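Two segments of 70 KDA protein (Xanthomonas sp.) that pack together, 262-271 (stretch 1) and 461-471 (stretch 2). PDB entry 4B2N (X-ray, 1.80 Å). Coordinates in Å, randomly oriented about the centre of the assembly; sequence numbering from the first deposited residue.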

# COMPACT_ATOMS: atom_id res chain seq x y z
N PHE A 262 -17.79 -5.63 -11.68
CA PHE A 262 -18.55 -4.40 -11.37
C PHE A 262 -18.68 -3.55 -12.59
O PHE A 262 -17.74 -3.41 -13.32
CB PHE A 262 -17.87 -3.53 -10.29
CG PHE A 262 -17.71 -4.27 -8.97
CD1 PHE A 262 -18.81 -4.49 -8.19
CD2 PHE A 262 -16.48 -4.79 -8.59
CE1 PHE A 262 -18.70 -5.19 -6.99
CE2 PHE A 262 -16.34 -5.55 -7.41
CZ PHE A 262 -17.45 -5.72 -6.59
N ASP A 263 -19.84 -2.99 -12.77
CA ASP A 263 -20.07 -2.02 -13.81
C ASP A 263 -19.14 -0.83 -13.51
O ASP A 263 -19.06 -0.31 -12.38
CB ASP A 263 -21.57 -1.62 -13.74
CG ASP A 263 -21.96 -0.59 -14.79
OD1 ASP A 263 -21.34 0.50 -14.81
OD2 ASP A 263 -22.89 -0.82 -15.61
N MET A 264 -18.36 -0.44 -14.49
CA MET A 264 -17.33 0.53 -14.26
C MET A 264 -17.82 1.97 -14.26
O MET A 264 -17.03 2.86 -14.03
CB MET A 264 -16.32 0.37 -15.38
CG MET A 264 -15.67 -1.02 -15.25
SD MET A 264 -14.41 -1.09 -13.95
CE MET A 264 -13.13 -0.05 -14.71
N GLU A 265 -19.13 2.17 -14.49
CA GLU A 265 -19.75 3.48 -14.41
C GLU A 265 -20.60 3.64 -13.16
O GLU A 265 -20.74 4.75 -12.64
CB GLU A 265 -20.59 3.73 -15.64
CG GLU A 265 -19.80 3.87 -16.94
CD GLU A 265 -20.78 4.05 -18.08
OE1 GLU A 265 -21.27 3.06 -18.68
OE2 GLU A 265 -21.14 5.20 -18.34
N THR A 266 -21.19 2.54 -12.68
CA THR A 266 -22.17 2.64 -11.61
C THR A 266 -21.77 1.88 -10.34
O THR A 266 -22.29 2.17 -9.29
CB THR A 266 -23.54 2.09 -12.05
OG1 THR A 266 -23.47 0.65 -12.14
CG2 THR A 266 -23.93 2.71 -13.42
N LEU A 267 -20.81 0.96 -10.45
CA LEU A 267 -20.42 0.07 -9.38
C LEU A 267 -21.49 -0.97 -9.03
O LEU A 267 -21.36 -1.63 -8.00
CB LEU A 267 -19.87 0.85 -8.12
CG LEU A 267 -18.80 1.93 -8.39
CD1 LEU A 267 -18.35 2.53 -7.00
CD2 LEU A 267 -17.66 1.33 -9.18
N THR A 268 -22.48 -1.17 -9.90
CA THR A 268 -23.35 -2.31 -9.82
C THR A 268 -22.53 -3.62 -9.95
O THR A 268 -21.60 -3.73 -10.75
CB THR A 268 -24.38 -2.30 -10.97
OG1 THR A 268 -25.09 -1.06 -10.97
CG2 THR A 268 -25.34 -3.42 -10.83
N LEU A 269 -22.83 -4.58 -9.09
CA LEU A 269 -22.27 -5.90 -9.23
C LEU A 269 -22.98 -6.55 -10.44
O LEU A 269 -24.14 -6.87 -10.39
CB LEU A 269 -22.52 -6.74 -7.97
CG LEU A 269 -22.07 -8.21 -7.98
CD1 LEU A 269 -20.57 -8.31 -8.25
CD2 LEU A 269 -22.40 -8.93 -6.67
N ALA A 270 -22.26 -6.69 -11.53
CA ALA A 270 -22.85 -7.19 -12.77
C ALA A 270 -21.67 -7.72 -13.58
O ALA A 270 -21.08 -7.00 -14.37
CB ALA A 270 -23.56 -6.03 -13.50
N PRO A 271 -21.29 -8.97 -13.36
CA PRO A 271 -20.11 -9.53 -13.97
C PRO A 271 -20.21 -9.60 -15.46
O PRO A 271 -21.34 -9.76 -15.95
CB PRO A 271 -20.12 -10.96 -13.39
CG PRO A 271 -20.62 -10.70 -12.03
CD PRO A 271 -21.84 -9.89 -12.36
N GLY A 461 -25.76 12.33 -14.90
CA GLY A 461 -26.09 11.25 -14.01
C GLY A 461 -25.45 9.90 -14.17
O GLY A 461 -24.85 9.52 -15.20
N TYR A 462 -25.56 9.16 -13.10
CA TYR A 462 -25.12 7.80 -13.13
C TYR A 462 -26.04 7.00 -14.07
O TYR A 462 -27.27 7.15 -13.99
CB TYR A 462 -25.09 7.29 -11.71
CG TYR A 462 -23.83 7.86 -11.02
CD1 TYR A 462 -22.54 7.53 -11.52
CD2 TYR A 462 -23.90 8.74 -9.93
CE1 TYR A 462 -21.39 8.06 -10.94
CE2 TYR A 462 -22.73 9.26 -9.33
CZ TYR A 462 -21.49 8.92 -9.85
OH TYR A 462 -20.27 9.40 -9.34
N PRO A 463 -25.47 6.15 -14.95
CA PRO A 463 -26.27 5.20 -15.69
C PRO A 463 -27.10 4.39 -14.68
O PRO A 463 -26.79 4.38 -13.48
CB PRO A 463 -25.20 4.31 -16.35
CG PRO A 463 -24.06 5.26 -16.58
CD PRO A 463 -24.05 6.08 -15.34
N SER A 464 -28.16 3.78 -15.17
CA SER A 464 -29.04 2.94 -14.33
C SER A 464 -28.35 1.73 -13.68
O SER A 464 -27.52 1.01 -14.27
CB SER A 464 -30.26 2.46 -15.13
OG SER A 464 -29.80 1.69 -16.22
N ASP A 465 -28.78 1.49 -12.47
CA ASP A 465 -28.25 0.48 -11.64
C ASP A 465 -29.11 -0.73 -11.94
O ASP A 465 -30.03 -1.04 -11.19
CB ASP A 465 -28.43 0.92 -10.18
CG ASP A 465 -27.90 -0.06 -9.22
OD1 ASP A 465 -27.10 -0.93 -9.55
OD2 ASP A 465 -28.32 -0.00 -8.08
N ASN A 466 -28.87 -1.36 -13.08
CA ASN A 466 -29.58 -2.62 -13.32
C ASN A 466 -28.81 -3.40 -14.33
O ASN A 466 -27.99 -2.87 -15.08
CB ASN A 466 -31.08 -2.49 -13.64
CG ASN A 466 -31.34 -2.11 -15.05
OD1 ASN A 466 -31.31 -0.91 -15.36
ND2 ASN A 466 -31.56 -3.09 -15.95
N ILE A 467 -28.98 -4.69 -14.16
CA ILE A 467 -28.11 -5.72 -14.70
C ILE A 467 -28.35 -5.70 -16.21
O ILE A 467 -27.38 -5.68 -16.98
CB ILE A 467 -28.47 -7.11 -14.12
CG1 ILE A 467 -28.13 -7.22 -12.62
CG2 ILE A 467 -27.76 -8.25 -14.89
CD1 ILE A 467 -26.66 -7.06 -12.37
N VAL A 468 -29.61 -5.61 -16.64
CA VAL A 468 -29.90 -5.61 -18.09
C VAL A 468 -29.21 -4.43 -18.77
O VAL A 468 -28.51 -4.60 -19.81
CB VAL A 468 -31.43 -5.59 -18.37
CG1 VAL A 468 -31.74 -5.14 -19.78
CG2 VAL A 468 -32.00 -6.96 -18.05
N ALA A 469 -29.32 -3.25 -18.15
CA ALA A 469 -28.75 -2.04 -18.75
C ALA A 469 -27.22 -2.11 -18.67
O ALA A 469 -26.47 -1.63 -19.57
CB ALA A 469 -29.32 -0.84 -18.03
N SER A 470 -26.71 -2.68 -17.58
CA SER A 470 -25.27 -2.85 -17.47
C SER A 470 -24.74 -3.73 -18.62
O SER A 470 -23.71 -3.43 -19.22
CB SER A 470 -24.87 -3.42 -16.13
OG SER A 470 -23.44 -3.38 -16.05
N GLU A 471 -25.46 -4.80 -18.94
CA GLU A 471 -25.10 -5.62 -20.13
C GLU A 471 -25.15 -4.84 -21.43
O GLU A 471 -24.34 -5.06 -22.31
CB GLU A 471 -25.89 -6.96 -20.20
CG GLU A 471 -25.69 -7.79 -21.50
CD GLU A 471 -26.71 -8.97 -21.62
OE1 GLU A 471 -27.07 -9.52 -20.52
OE2 GLU A 471 -27.19 -9.32 -22.76
O HOH W 1 -21.25 -1.70 -18.37
O HOH W 2 -22.14 -5.55 -16.60

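Stretch 1 has no regular helix or strand, but it is held in a compact turn by two backbone hydrogen bonds, L267 N to D263 O (2.9 Å) and D263 N to T268 O (2.8 Å). Stretch 2 runs alongside as a loop that enters a helix at I467, with N466 at the N-cap position. The backbones come closest where T268 CA lies 5.9 Å from D465 CA and where A270 CA lies 5.8 Å from I467 CA. The contact buries 477 Å² in total although the two segments are nearly 200 residues apart in sequence.

D263 serves both its own turn and the partner stretch. Its CA-to-CB bond points toward stretch 2, and the t rotamer (chi1 180°) lets the carboxylate divide its oxygens. OD1 accepts from two successive backbone amides, E265 N at 2.8 Å and T266 N at 3.0 Å, closing the turn, while OD2 accepts from S470 OG at 2.7 Å. S470, also t (chi1 -172°), points its CA-to-CB bond toward stretch 1 from the first turn of the helix, so its hydroxyl reaches a buried acid. Its OG also accepts from water 2 (2.6 Å), which donates in addition to A270 O (2.9 Å) and so ties the hydroxyl to the opposing backbone.

The second polar link is a short relay. T266, in the p rotamer (chi1 72°), donates from OG1 to T268 OG1 at 2.6 Å; T268, in the m rotamer (chi1 -55°), passes the chain on, its OG1 donating to D465 OD1 at a very short 2.5 Å. The CA-to-CB bond of D465 lies sideways to stretch 1, but with chi1 at 180° the extended side chain brings its carboxylate to the threonine hydroxyl.

Van der Waals contacts surround these bonds, several of them between a carbon and an oxygen. The methyl of T266 lies against P463, with CG2 3.3 Å from P463 O and 3.6 Å from P463 CB. The proline also meets the side chain of E265, whose OE2 is 3.4 Å from P463 CG, and E265 O lies 3.5 Å from Y462 CD1, oblique to the ring. At the other end, the CA-to-CB bond of I467 lies sideways to stretch 1, yet its m, m conformation (chi1 -69°, chi2 -62°) carries CD1 nearer, to an apolar contact 3.5 Å from A270 CB and to 3.2 Å from L269 O. The small A270 side chain, which points toward stretch 2, thus meets both the isoleucine and S470, whose OG is 3.7 Å from A270 CB.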